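Local coordinates for ribonuclease P protein component 3 (PDB 3WYZ) that probably serves as a protein subunit of ribonuclease P, the RNA-based enzyme that cleaves precursor tRNAs to generate their mature 5' ends, at residues A[15-20]-A[35-40]; A[125-130]-A[167-172]; A[8-13]-A[204-209]; A[101-106]-A[131-136]. All blocks are in the same frame, centred on the assembly; numbering follows the deposited sequence.

Overall arrangement
Contact 1 is buried at the barrel wall, where neighbouring parallel strands share backbone hydrogen bonds and a charged network at the C-terminal end of the first strand. Contacts 2 and 4 lie on the other side of the chain's centre, their centres about 9 Å apart, and share helix 124-133: contact 4 sets it against helix 96-104, contact 2 against the end of helix 149-168. Contact 2 packs a tyrosine and a valine on alanine and glycine; contact 4 packs isoleucine on valine and adds an arginine at its exposed margin. Contact 3 is a surface contact, joining the N-terminal segment to helix 202-209 through arginine and aspartate. Residues 8-13 run on into contact 1.

Contact 1: residues A[15-20]-A[35-40]; sequences EMDVRD and VFTKKL
Strands 15-18 and 35-40 run parallel, their axes inclined by 34°, and Val18 bridges Phe36. Val35 N gives a nearly straight bond to Glu15 O (2.8 Å), Val18 N returns one to Val35 O (3.3 Å), and Thr37 N reaches Val18 O at 2.7 Å. Beta-branched Val18 and Val35 suit these extended backbones; Val18 CG2 rests on Val35 O, 3.3 Å away. With helix 21-30 the strands form a beta-alpha-beta unit opening the TIM-barrel-like fold. Beside this ladder, Asp17 OD1 accepts from Thr37 OG1 (2.6 Å), which comes from above the carboxylate plane, and from Arg19 NE on the opposite face. Arg19 grips Asp17 side-on, its NH2 meeting the syn lone pair of OD2 at 2.8 Å, while Ser178 also bonds to OD2. Thr37 suits this place: its hydroxyl reaches the acid while its CB packs 3.8 Å from Arg19 CG. An alanine at Asp17 would probably leave the Thr37 hydroxyl and the Arg19 guanidinium without their shared acceptor, and the arginine less firmly held. Arg19 NH1 and Lys39 NZ, like charges 4.2 Å apart, both form salt bridges to Glu180, which would be expected to ease their repulsion.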
loop_
_atom_site.group_PDB
_atom_site.type_symbol
_atom_site.label_atom_id
_atom_site.label_comp_id
_atom_site.label_asym_id
_atom_site.label_seq_id
_atom_site.Cartn_x
_atom_site.Cartn_y
_atom_site.Cartn_z
ATOM N N GLU A 15 -7.926 5.118 5.120
ATOM C CA GLU A 15 -7.833 4.148 4.024
ATOM C C GLU A 15 -6.801 4.657 3.023
ATOM O O GLU A 15 -7.024 5.662 2.363
ATOM C CB GLU A 15 -9.206 3.954 3.375
ATOM C CG GLU A 15 -9.239 3.103 2.110
ATOM C CD GLU A 15 -8.444 1.811 2.207
ATOM O OE1 GLU A 15 -7.228 1.853 1.962
ATOM O OE2 GLU A 15 -9.042 0.748 2.493
ATOM N N MET A 16 -5.675 3.951 2.935
ATOM C CA MET A 16 -4.506 4.401 2.183
ATOM C C MET A 16 -4.539 4.092 0.694
ATOM O O MET A 16 -3.766 4.669 -0.060
ATOM C CB MET A 16 -3.235 3.779 2.765
ATOM C CG MET A 16 -2.857 4.285 4.142
ATOM S SD MET A 16 -2.486 6.039 4.142
ATOM C CE MET A 16 -0.839 6.053 3.424
ATOM N N ASP A 17 -5.421 3.199 0.262
ATOM C CA ASP A 17 -5.392 2.730 -1.116
ATOM C C ASP A 17 -6.766 2.253 -1.593
ATOM O O ASP A 17 -7.186 1.142 -1.295
ATOM C CB ASP A 17 -4.343 1.614 -1.220
ATOM C CG ASP A 17 -4.097 1.145 -2.638
ATOM O OD1 ASP A 17 -4.500 1.845 -3.587
ATOM O OD2 ASP A 17 -3.474 0.064 -2.782
ATOM N N VAL A 18 -7.470 3.130 -2.305
ATOM C CA VAL A 18 -8.675 2.771 -3.054
ATOM C C VAL A 18 -8.523 3.315 -4.473
ATOM O O VAL A 18 -8.009 4.413 -4.672
ATOM C CB VAL A 18 -9.967 3.310 -2.401
ATOM C CG1 VAL A 18 -10.230 2.607 -1.085
ATOM C CG2 VAL A 18 -9.899 4.802 -2.170
ATOM N N ARG A 19 -8.976 2.544 -5.457
ATOM C CA ARG A 19 -8.652 2.818 -6.858
ATOM C C ARG A 19 -9.865 3.054 -7.761
ATOM O O ARG A 19 -9.714 3.147 -8.978
ATOM C CB ARG A 19 -7.813 1.663 -7.406
ATOM C CG ARG A 19 -6.493 1.483 -6.679
ATOM C CD ARG A 19 -5.951 0.071 -6.801
ATOM N NE ARG A 19 -4.780 -0.126 -5.953
ATOM C CZ ARG A 19 -4.028 -1.223 -5.950
ATOM N NH1 ARG A 19 -4.308 -2.240 -6.759
ATOM N NH2 ARG A 19 -2.981 -1.300 -5.135
ATOM N N ASP A 20 -11.049 3.181 -7.162
ATOM C CA ASP A 20 -12.309 3.318 -7.902
ATOM C C ASP A 20 -13.149 4.472 -7.331
ATOM O O ASP A 20 -13.157 4.699 -6.115
ATOM C CB ASP A 20 -13.085 1.997 -7.821
ATOM C CG ASP A 20 -14.341 1.990 -8.675
ATOM O OD1 ASP A 20 -14.223 2.045 -9.916
ATOM O OD2 ASP A 20 -15.449 1.904 -8.109
ATOM N N VAL A 35 -7.396 7.916 0.666
ATOM C CA VAL A 35 -6.451 8.223 -0.396
ATOM C C VAL A 35 -6.879 7.516 -1.687
ATOM O O VAL A 35 -7.056 6.305 -1.698
ATOM C CB VAL A 35 -5.031 7.774 -0.000
ATOM C CG1 VAL A 35 -4.035 8.060 -1.120
ATOM C CG2 VAL A 35 -4.596 8.447 1.301
ATOM N N PHE A 36 -7.061 8.279 -2.762
ATOM C CA PHE A 36 -7.358 7.709 -4.069
ATOM C C PHE A 36 -6.063 7.366 -4.801
ATOM O O PHE A 36 -5.201 8.221 -4.986
ATOM C CB PHE A 36 -8.192 8.669 -4.918
ATOM C CG PHE A 36 -8.567 8.106 -6.263
ATOM C CD1 PHE A 36 -7.718 8.257 -7.356
ATOM C CD2 PHE A 36 -9.757 7.419 -6.431
ATOM C CE1 PHE A 36 -8.054 7.732 -8.593
ATOM C CE2 PHE A 36 -10.101 6.893 -7.664
ATOM C CZ PHE A 36 -9.248 7.052 -8.746
ATOM N N THR A 37 -5.935 6.113 -5.221
ATOM C CA THR A 37 -4.731 5.639 -5.888
ATOM C C THR A 37 -4.951 5.518 -7.398
ATOM O O THR A 37 -5.884 4.849 -7.850
ATOM C CB THR A 37 -4.303 4.273 -5.322
ATOM O OG1 THR A 37 -4.017 4.405 -3.919
ATOM C CG2 THR A 37 -3.070 3.751 -6.046
ATOM N N LYS A 38 -4.101 6.188 -8.169
ATOM C CA LYS A 38 -4.103 6.049 -9.619
ATOM C C LYS A 38 -3.119 4.946 -9.995
ATOM O O LYS A 38 -1.923 5.053 -9.731
ATOM C CB LYS A 38 -3.699 7.362 -10.291
ATOM C CG LYS A 38 -3.725 7.317 -11.813
ATOM C CD LYS A 38 -2.880 8.427 -12.418
ATOM C CE LYS A 38 -2.958 8.427 -13.940
ATOM N NZ LYS A 38 -2.390 7.197 -14.557
ATOM N N LYS A 39 -3.634 3.886 -10.603
ATOM C CA LYS A 39 -2.811 2.768 -11.041
ATOM C C LYS A 39 -2.099 3.157 -12.334
ATOM O O LYS A 39 -2.729 3.659 -13.267
ATOM C CB LYS A 39 -3.683 1.530 -11.238
ATOM C CG LYS A 39 -2.912 0.224 -11.322
ATOM C CD LYS A 39 -3.823 -0.962 -11.044
ATOM C CE LYS A 39 -3.093 -2.281 -11.221
ATOM N NZ LYS A 39 -3.921 -3.440 -10.788
ATOM N N LEU A 40 -0.788 2.938 -12.379
ATOM C CA LEU A 40 0.036 3.406 -13.491
ATOM C C LEU A 40 0.992 2.329 -14.012
ATOM O O LEU A 40 1.962 1.974 -13.344
ATOM C CB LEU A 40 0.824 4.636 -13.051
ATOM C CG LEU A 40 1.730 5.298 -14.086
ATOM C CD1 LEU A 40 0.984 5.541 -15.395
ATOM C CD2 LEU A 40 2.291 6.600 -13.531
#

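Contact 2: residues A[125-130]-A[167-172]; sequences TLAGMA and KKYRVP
Tyr169 lays its ring against the backbone of helix 124-133, with Gly128 N 3.7 Å above one face and offset toward the rim. In this TIM-barrel-like fold the contact joins that helix to the end of helix 149-168, where the chain leads on to strand 173-176. The lack of a side chain at Gly128 suits this approach: its CA comes to 3.6 Å from Tyr169 CD2, and a CB here would already touch the ring. On the other half of the ring Ala127 CB touches CD1 at 3.5 Å, a methyl small enough to let the aromatic lie close. Tyr169 CG is anti to its carbonyl carbon (chi1 -76°), beside the backbone N, and the hydroxyl beyond the ring bonds to His124. An alanine in place of Tyr169 would probably open a gap beside Ala127 and Gly128 and leave His124 without its hydroxyl partner. Arg170 then takes positive phi in a Schellman motif that ends the helix, after which Val171 returns to the contact. Its two methyls divide the work between apolar and backbone surface. CG1 packs on Ala130 CB, 3.6 Å away, where another small residue permits close approach; Ile103 lies against the same alanine from helix 96-104. Val171 CG2 sits 3.3 Å from Ala127 O.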
loop_
_atom_site.group_PDB
_atom_site.type_symbol
_atom_site.label_atom_id
_atom_site.label_comp_id
_atom_site.label_asym_id
_atom_site.label_seq_id
_atom_site.Cartn_x
_atom_site.Cartn_y
_atom_site.Cartn_z
ATOM N N THR A 125 16.896 -8.987 4.873
ATOM C CA THR A 125 17.581 -7.952 4.095
ATOM C C THR A 125 16.642 -6.795 3.732
ATOM O O THR A 125 16.931 -5.640 4.031
ATOM C CB THR A 125 18.191 -8.536 2.796
ATOM O OG1 THR A 125 19.145 -9.554 3.124
ATOM C CG2 THR A 125 18.877 -7.452 1.957
ATOM N N LEU A 126 15.524 -7.111 3.084
ATOM C CA LEU A 126 14.560 -6.082 2.682
ATOM C C LEU A 126 13.893 -5.424 3.879
ATOM O O LEU A 126 13.603 -4.223 3.849
ATOM C CB LEU A 126 13.493 -6.667 1.765
ATOM C CG LEU A 126 13.944 -7.099 0.371
ATOM C CD1 LEU A 126 12.884 -7.951 -0.311
ATOM C CD2 LEU A 126 14.269 -5.878 -0.469
ATOM N N ALA A 127 13.651 -6.205 4.929
ATOM C CA ALA A 127 13.028 -5.684 6.146
ATOM C C ALA A 127 13.925 -4.636 6.780
ATOM O O ALA A 127 13.451 -3.575 7.196
ATOM C CB ALA A 127 12.742 -6.807 7.133
ATOM N N GLY A 128 15.218 -4.945 6.834
ATOM C CA GLY A 128 16.220 -4.035 7.361
ATOM C C GLY A 128 16.300 -2.736 6.594
ATOM O O GLY A 128 16.266 -1.666 7.188
ATOM N N MET A 129 16.396 -2.828 5.271
ATOM C CA MET A 129 16.478 -1.638 4.424
ATOM C C MET A 129 15.213 -0.791 4.497
ATOM O O MET A 129 15.289 0.441 4.458
ATOM C CB MET A 129 16.744 -2.017 2.970
ATOM C CG MET A 129 18.139 -2.553 2.708
ATOM S SD MET A 129 18.479 -2.687 0.939
ATOM C CE MET A 129 17.402 -4.043 0.488
ATOM N N ALA A 130 14.054 -1.440 4.604
ATOM C CA ALA A 130 12.785 -0.717 4.708
ATOM C C ALA A 130 12.702 0.142 5.978
ATOM O O ALA A 130 12.166 1.255 5.959
ATOM C CB ALA A 130 11.617 -1.689 4.656
ATOM N N LYS A 167 7.370 -6.428 11.987
ATOM C CA LYS A 167 7.276 -6.176 13.415
ATOM C C LYS A 167 8.649 -6.164 14.092
ATOM O O LYS A 167 8.925 -5.292 14.928
ATOM C CB LYS A 167 6.366 -7.212 14.069
ATOM C CG LYS A 167 5.957 -6.872 15.493
ATOM C CD LYS A 167 6.504 -7.881 16.484
ATOM C CE LYS A 167 5.784 -7.802 17.823
ATOM N NZ LYS A 167 5.890 -9.087 18.574
ATOM N N LYS A 168 9.504 -7.119 13.719
ATOM C CA LYS A 168 10.835 -7.240 14.308
ATOM C C LYS A 168 11.735 -6.062 13.937
ATOM O O LYS A 168 12.439 -5.525 14.782
ATOM C CB LYS A 168 11.502 -8.546 13.868
ATOM C CG LYS A 168 12.709 -8.933 14.715
ATOM C CD LYS A 168 13.435 -10.136 14.149
ATOM C CE LYS A 168 12.672 -11.434 14.377
ATOM N NZ LYS A 168 13.007 -12.451 13.337
ATOM N N TYR A 169 11.702 -5.665 12.669
ATOM C CA TYR A 169 12.537 -4.571 12.180
ATOM C C TYR A 169 11.891 -3.190 12.351
ATOM O O TYR A 169 12.453 -2.185 11.930
ATOM C CB TYR A 169 12.906 -4.818 10.716
ATOM C CG TYR A 169 13.979 -5.867 10.558
ATOM C CD1 TYR A 169 13.654 -7.214 10.446
ATOM C CD2 TYR A 169 15.327 -5.512 10.540
ATOM C CE1 TYR A 169 14.637 -8.178 10.312
ATOM C CE2 TYR A 169 16.316 -6.472 10.410
ATOM C CZ TYR A 169 15.965 -7.798 10.293
ATOM O OH TYR A 169 16.943 -8.747 10.157
ATOM N N ARG A 170 10.711 -3.142 12.964
ATOM C CA ARG A 170 10.006 -1.884 13.214
ATOM C C ARG A 170 9.798 -1.099 11.919
ATOM O O ARG A 170 10.079 0.091 11.850
ATOM C CB ARG A 170 10.744 -1.051 14.275
ATOM C CG ARG A 170 11.107 -1.836 15.529
ATOM C CD ARG A 170 11.188 -0.952 16.766
ATOM N NE ARG A 170 9.863 -0.541 17.246
ATOM C CZ ARG A 170 9.631 0.153 18.367
ATOM N NH1 ARG A 170 10.633 0.532 19.161
ATOM N NH2 ARG A 170 8.380 0.470 18.702
ATOM N N VAL A 171 9.308 -1.787 10.891
ATOM C CA VAL A 171 9.056 -1.164 9.593
ATOM C C VAL A 171 7.658 -0.559 9.645
ATOM O O VAL A 171 6.747 -1.184 10.187
ATOM C CB VAL A 171 9.114 -2.183 8.433
ATOM C CG1 VAL A 171 8.932 -1.481 7.089
ATOM C CG2 VAL A 171 10.425 -2.950 8.447
ATOM N N PRO A 172 7.476 0.658 9.101
ATOM C CA PRO A 172 6.113 1.192 9.055
ATOM C C PRO A 172 5.209 0.308 8.203
ATOM O O PRO A 172 5.691 -0.373 7.299
ATOM C CB PRO A 172 6.288 2.570 8.403
ATOM C CG PRO A 172 7.734 2.920 8.595
ATOM C CD PRO A 172 8.470 1.613 8.572
#

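Contact 3: residues A[8-13]-A[204-209]; sequences FSRDYF and EARASL
Asp11 and Arg206 form a salt bridge, OD1 to NH1 at 3.3 Å, with the carboxylate and guanidinium planes turned 24° apart. The same NH1 gives a weak hydrogen bond to Arg10 O (3.4 Å), and the N-terminal segment is thus held by a side chain and by its backbone. Arg206 suits this position on helix 202-209 because a long chain is needed to reach the segment: CG stands anti to the backbone N (chi1 -174°), and the chain bends at chi3. Arg10 comes over one face of the Arg206 guanidinium, the planes 47° apart, with its NH1 3.5 Å from Arg206 NH2. These like charges would be expected to repel, an effect that Asp11 probably offsets in part. The contact brings together the two ends of the TIM-barrel-like chain: residues 8-13 lead into the first strand, 14-18, while helix 202-209 comes late in the chain. Further in, Phe13 replaces charge with apolar surface. Leu209 CB meets the edge of its ring at CD1, 3.9 Å away, and Leu209 CD1 approaches the same ring carbon; a branched aliphatic chain suits this buried place, where Leu191 and Met192 of helix 188-198 also touch it. At the backbone, Phe13 CA makes a CA-H...O contact to Leu209 O at 3.5 Å.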
loop_
_atom_site.group_PDB
_atom_site.type_symbol
_atom_site.label_atom_id
_atom_site.label_comp_id
_atom_site.label_asym_id
_atom_site.label_seq_id
_atom_site.Cartn_x
_atom_site.Cartn_y
_atom_site.Cartn_z
ATOM N N PHE A 8 -4.223 11.233 21.494
ATOM C CA PHE A 8 -4.931 11.402 20.193
ATOM C C PHE A 8 -6.160 10.510 20.121
ATOM O O PHE A 8 -6.281 9.547 20.874
ATOM C CB PHE A 8 -4.004 11.071 19.024
ATOM C CG PHE A 8 -4.593 11.397 17.685
ATOM C CD1 PHE A 8 -4.542 12.693 17.187
ATOM C CD2 PHE A 8 -5.234 10.421 16.936
ATOM C CE1 PHE A 8 -5.097 13.005 15.956
ATOM C CE2 PHE A 8 -5.789 10.725 15.702
ATOM C CZ PHE A 8 -5.719 12.019 15.210
ATOM N N SER A 9 -7.068 10.840 19.208
ATOM C CA SER A 9 -8.253 10.025 18.971
ATOM C C SER A 9 -7.899 8.533 18.914
ATOM O O SER A 9 -6.878 8.134 18.341
ATOM C CB SER A 9 -8.961 10.456 17.676
ATOM O OG SER A 9 -10.371 10.318 17.780
ATOM N N ARG A 10 -8.753 7.725 19.533
ATOM C CA ARG A 10 -8.582 6.279 19.561
ATOM C C ARG A 10 -9.265 5.632 18.352
ATOM O O ARG A 10 -8.769 4.658 17.797
ATOM C CB ARG A 10 -9.150 5.711 20.866
ATOM C CG ARG A 10 -8.169 4.833 21.624
ATOM C CD ARG A 10 -8.706 4.434 22.993
ATOM N NE ARG A 10 -9.534 3.233 22.925
ATOM C CZ ARG A 10 -9.066 2.010 22.686
ATOM N NH1 ARG A 10 -9.903 0.977 22.643
ATOM N NH2 ARG A 10 -7.765 1.808 22.482
ATOM N N ASP A 11 -10.402 6.178 17.940
ATOM C CA ASP A 11 -11.150 5.604 16.828
ATOM C C ASP A 11 -10.998 6.420 15.554
ATOM O O ASP A 11 -11.981 6.830 14.953
ATOM C CB ASP A 11 -12.628 5.463 17.202
ATOM C CG ASP A 11 -12.864 4.387 18.241
ATOM O OD1 ASP A 11 -11.915 3.625 18.538
ATOM O OD2 ASP A 11 -13.999 4.299 18.758
ATOM N N TYR A 12 -9.756 6.638 15.138
ATOM C CA TYR A 12 -9.469 7.377 13.917
ATOM C C TYR A 12 -8.904 6.407 12.878
ATOM O O TYR A 12 -7.953 5.684 13.164
ATOM C CB TYR A 12 -8.478 8.502 14.210
ATOM C CG TYR A 12 -8.317 9.476 13.068
ATOM C CD1 TYR A 12 -7.366 9.255 12.066
ATOM C CD2 TYR A 12 -9.116 10.614 12.977
ATOM C CE1 TYR A 12 -7.218 10.142 11.008
ATOM C CE2 TYR A 12 -8.976 11.502 11.922
ATOM C CZ TYR A 12 -8.027 11.260 10.942
ATOM O OH TYR A 12 -7.886 12.133 9.894
ATOM N N PHE A 13 -9.479 6.393 11.678
ATOM C CA PHE A 13 -9.121 5.397 10.661
ATOM C C PHE A 13 -8.850 6.021 9.295
ATOM O O PHE A 13 -9.580 6.902 8.862
ATOM C CB PHE A 13 -10.239 4.356 10.540
ATOM C CG PHE A 13 -10.580 3.684 11.843
ATOM C CD1 PHE A 13 -9.665 2.838 12.464
ATOM C CD2 PHE A 13 -11.808 3.904 12.456
ATOM C CE1 PHE A 13 -9.970 2.222 13.665
ATOM C CE2 PHE A 13 -12.121 3.286 13.655
ATOM C CZ PHE A 13 -11.200 2.448 14.262
ATOM N N GLU A 204 -1.898 -3.061 17.642
ATOM C CA GLU A 204 -1.059 -3.044 16.442
ATOM C C GLU A 204 -1.921 -2.891 15.193
ATOM O O GLU A 204 -1.625 -2.057 14.338
ATOM C CB GLU A 204 -0.200 -4.309 16.350
ATOM C CG GLU A 204 0.867 -4.408 17.436
ATOM C CD GLU A 204 1.566 -5.757 17.474
ATOM O OE1 GLU A 204 0.892 -6.793 17.305
ATOM O OE2 GLU A 204 2.798 -5.790 17.679
ATOM N N ALA A 205 -2.991 -3.679 15.100
ATOM C CA ALA A 205 -3.946 -3.563 13.990
ATOM C C ALA A 205 -4.554 -2.162 13.908
ATOM O O ALA A 205 -4.705 -1.602 12.821
ATOM C CB ALA A 205 -5.043 -4.603 14.125
ATOM N N ARG A 206 -4.890 -1.603 15.065
ATOM C CA ARG A 206 -5.412 -0.240 15.155
ATOM C C ARG A 206 -4.402 0.785 14.644
ATOM O O ARG A 206 -4.770 1.716 13.929
ATOM C CB ARG A 206 -5.791 0.077 16.607
ATOM C CG ARG A 206 -6.490 1.410 16.822
ATOM C CD ARG A 206 -6.700 1.697 18.304
ATOM N NE ARG A 206 -7.496 0.656 18.951
ATOM C CZ ARG A 206 -8.819 0.524 18.840
ATOM N NH1 ARG A 206 -9.538 1.372 18.101
ATOM N NH2 ARG A 206 -9.436 -0.471 19.474
ATOM N N ALA A 207 -3.134 0.620 15.019
ATOM C CA ALA A 207 -2.075 1.543 14.586
ATOM C C ALA A 207 -1.843 1.505 13.079
ATOM O O ALA A 207 -1.473 2.521 12.488
ATOM C CB ALA A 207 -0.776 1.257 15.318
ATOM N N SER A 208 -2.075 0.347 12.460
ATOM C CA SER A 208 -1.957 0.202 11.009
ATOM C C SER A 208 -3.013 0.985 10.211
ATOM O O SER A 208 -2.826 1.238 9.017
ATOM C CB SER A 208 -2.008 -1.279 10.624
ATOM O OG SER A 208 -0.916 -1.979 11.198
ATOM N N LEU A 209 -4.123 1.349 10.848
ATOM C CA LEU A 209 -5.137 2.205 10.226
ATOM C C LEU A 209 -5.140 3.634 10.775
ATOM O O LEU A 209 -5.763 4.521 10.196
ATOM C CB LEU A 209 -6.525 1.598 10.415
ATOM C CG LEU A 209 -6.817 0.279 9.699
ATOM C CD1 LEU A 209 -8.229 -0.176 10.037
ATOM C CD2 LEU A 209 -6.633 0.407 8.189
#

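Contact 4: residues A[101-106]-A[131-136]; sequences MAIESG and ARRGVA
Arg133 leaves helix 124-133 with its CB 3.6 Å from Ile103 O, and CG, the next carbon, comes to 3.5 Å from the same oxygen. The chain then bends at chi2 (-72°), which sets CD beside the carbonyls of Ile103 and Glu104. NE gives a weak hydrogen bond to Glu104 O (3.3 Å), the oxygen lying near the guanidinium plane. Past NE the tip approaches only loosely, Arg133 NH2 standing 4.4 Å from Glu104 CG. An arginine suits this exposed margin, since its methylenes cover the last turn of helix 96-104 while the NE reaches a carbonyl there. The Glu104 carboxylate turns elsewhere, forming a salt bridge with Arg100. Both helices end in Schellman motifs, with Gly106 and Gly134 at positive phi, a conformation that glycine adopts with little strain. Each turn lies just ahead of a strand, so the contact sets the C-terminal ends of two neighbouring helices side by side among the helices that surround the parallel strands of the TIM-barrel-like fold. After Gly134 the chain brings in Val135, whose side chain heads toward the other helix end. Its CG1 packs 3.6 Å from Ile103 CD1 as the two side chains cross obliquely. Its other methyl, CG2, lies 3.5 Å from Ile103 O and 3.9 Å from Gly106 CA. Branched aliphatic residues suit this buried inner side, where Val107 also touches Val135.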
loop_
_atom_site.group_PDB
_atom_site.type_symbol
_atom_site.label_atom_id
_atom_site.label_comp_id
_atom_site.label_asym_id
_atom_site.label_seq_id
_atom_site.Cartn_x
_atom_site.Cartn_y
_atom_site.Cartn_z
ATOM N N MET A 101 14.234 -2.354 -5.203
ATOM C CA MET A 101 14.420 -0.998 -5.728
ATOM C C MET A 101 13.413 -0.003 -5.153
ATOM O O MET A 101 13.726 1.176 -4.993
ATOM C CB MET A 101 14.321 -0.991 -7.255
ATOM C CG MET A 101 14.693 0.344 -7.898
ATOM S SD MET A 101 16.382 0.867 -7.524
ATOM C CE MET A 101 16.422 2.472 -8.311
ATOM N N ALA A 102 12.203 -0.474 -4.865
ATOM C CA ALA A 102 11.201 0.355 -4.200
ATOM C C ALA A 102 11.679 0.763 -2.808
ATOM O O ALA A 102 11.523 1.917 -2.410
ATOM C CB ALA A 102 9.882 -0.388 -4.108
ATOM N N ILE A 103 12.269 -0.186 -2.087
ATOM C CA ILE A 103 12.826 0.064 -0.759
ATOM C C ILE A 103 14.029 0.994 -0.851
ATOM O O ILE A 103 14.104 1.990 -0.122
ATOM C CB ILE A 103 13.279 -1.242 -0.060
ATOM C CG1 ILE A 103 12.086 -2.187 0.192
ATOM C CG2 ILE A 103 14.014 -0.935 1.246
ATOM C CD1 ILE A 103 11.002 -1.621 1.081
ATOM N N GLU A 104 14.969 0.650 -1.734
ATOM C CA GLU A 104 16.220 1.411 -1.895
ATOM C C GLU A 104 15.979 2.884 -2.239
ATOM O O GLU A 104 16.668 3.767 -1.728
ATOM C CB GLU A 104 17.119 0.761 -2.961
ATOM C CG GLU A 104 17.820 -0.509 -2.488
ATOM C CD GLU A 104 18.587 -1.240 -3.589
ATOM O OE1 GLU A 104 18.225 -1.116 -4.785
ATOM O OE2 GLU A 104 19.552 -1.962 -3.253
ATOM N N SER A 105 14.980 3.142 -3.078
ATOM C CA SER A 105 14.669 4.496 -3.529
ATOM C C SER A 105 13.902 5.367 -2.521
ATOM O O SER A 105 13.652 6.537 -2.794
ATOM C CB SER A 105 13.890 4.429 -4.837
ATOM O OG SER A 105 14.640 3.719 -5.803
ATOM N N GLY A 106 13.536 4.814 -1.366
ATOM C CA GLY A 106 12.854 5.591 -0.328
ATOM C C GLY A 106 11.439 5.970 -0.727
ATOM O O GLY A 106 10.992 7.096 -0.514
ATOM N N ALA A 131 13.231 -0.379 7.079
ATOM C CA ALA A 131 13.233 0.349 8.343
ATOM C C ALA A 131 14.210 1.535 8.285
ATOM O O ALA A 131 13.870 2.645 8.699
ATOM C CB ALA A 131 13.594 -0.585 9.485
ATOM N N ARG A 132 15.403 1.302 7.742
ATOM C CA ARG A 132 16.414 2.358 7.619
ATOM C C ARG A 132 16.060 3.393 6.556
ATOM O O ARG A 132 16.546 4.518 6.628
ATOM C CB ARG A 132 17.795 1.774 7.305
ATOM C CG ARG A 132 18.284 0.695 8.266
ATOM C CD ARG A 132 18.168 1.108 9.722
ATOM N NE ARG A 132 18.988 2.280 10.045
ATOM C CZ ARG A 132 19.105 2.781 11.272
ATOM N NH1 ARG A 132 18.454 2.223 12.289
ATOM N NH2 ARG A 132 19.874 3.844 11.492
ATOM N N ARG A 133 15.236 3.016 5.574
ATOM C CA ARG A 133 14.766 3.957 4.548
ATOM C C ARG A 133 13.376 4.524 4.865
ATOM O O ARG A 133 12.879 5.378 4.134
ATOM C CB ARG A 133 14.718 3.284 3.174
ATOM C CG ARG A 133 16.038 2.726 2.666
ATOM C CD ARG A 133 17.029 3.790 2.236
ATOM N NE ARG A 133 17.985 3.259 1.259
ATOM C CZ ARG A 133 18.960 2.379 1.517
ATOM N NH1 ARG A 133 19.148 1.890 2.738
ATOM N NH2 ARG A 133 19.762 1.977 0.532
ATOM N N GLY A 134 12.741 4.038 5.931
ATOM C CA GLY A 134 11.403 4.494 6.314
ATOM C C GLY A 134 10.288 4.132 5.344
ATOM O O GLY A 134 9.274 4.824 5.286
ATOM N N VAL A 135 10.463 3.044 4.593
ATOM C CA VAL A 135 9.491 2.624 3.580
ATOM C C VAL A 135 8.422 1.726 4.205
ATOM O O VAL A 135 8.747 0.695 4.788
ATOM C CB VAL A 135 10.181 1.868 2.429
ATOM C CG1 VAL A 135 9.160 1.413 1.389
ATOM C CG2 VAL A 135 11.243 2.750 1.779
ATOM N N ALA A 136 7.156 2.120 4.076
ATOM C CA ALA A 136 6.045 1.376 4.666
ATOM C C ALA A 136 5.689 0.143 3.845
ATOM O O ALA A 136 5.881 0.110 2.629
ATOM C CB ALA A 136 4.822 2.268 4.808
#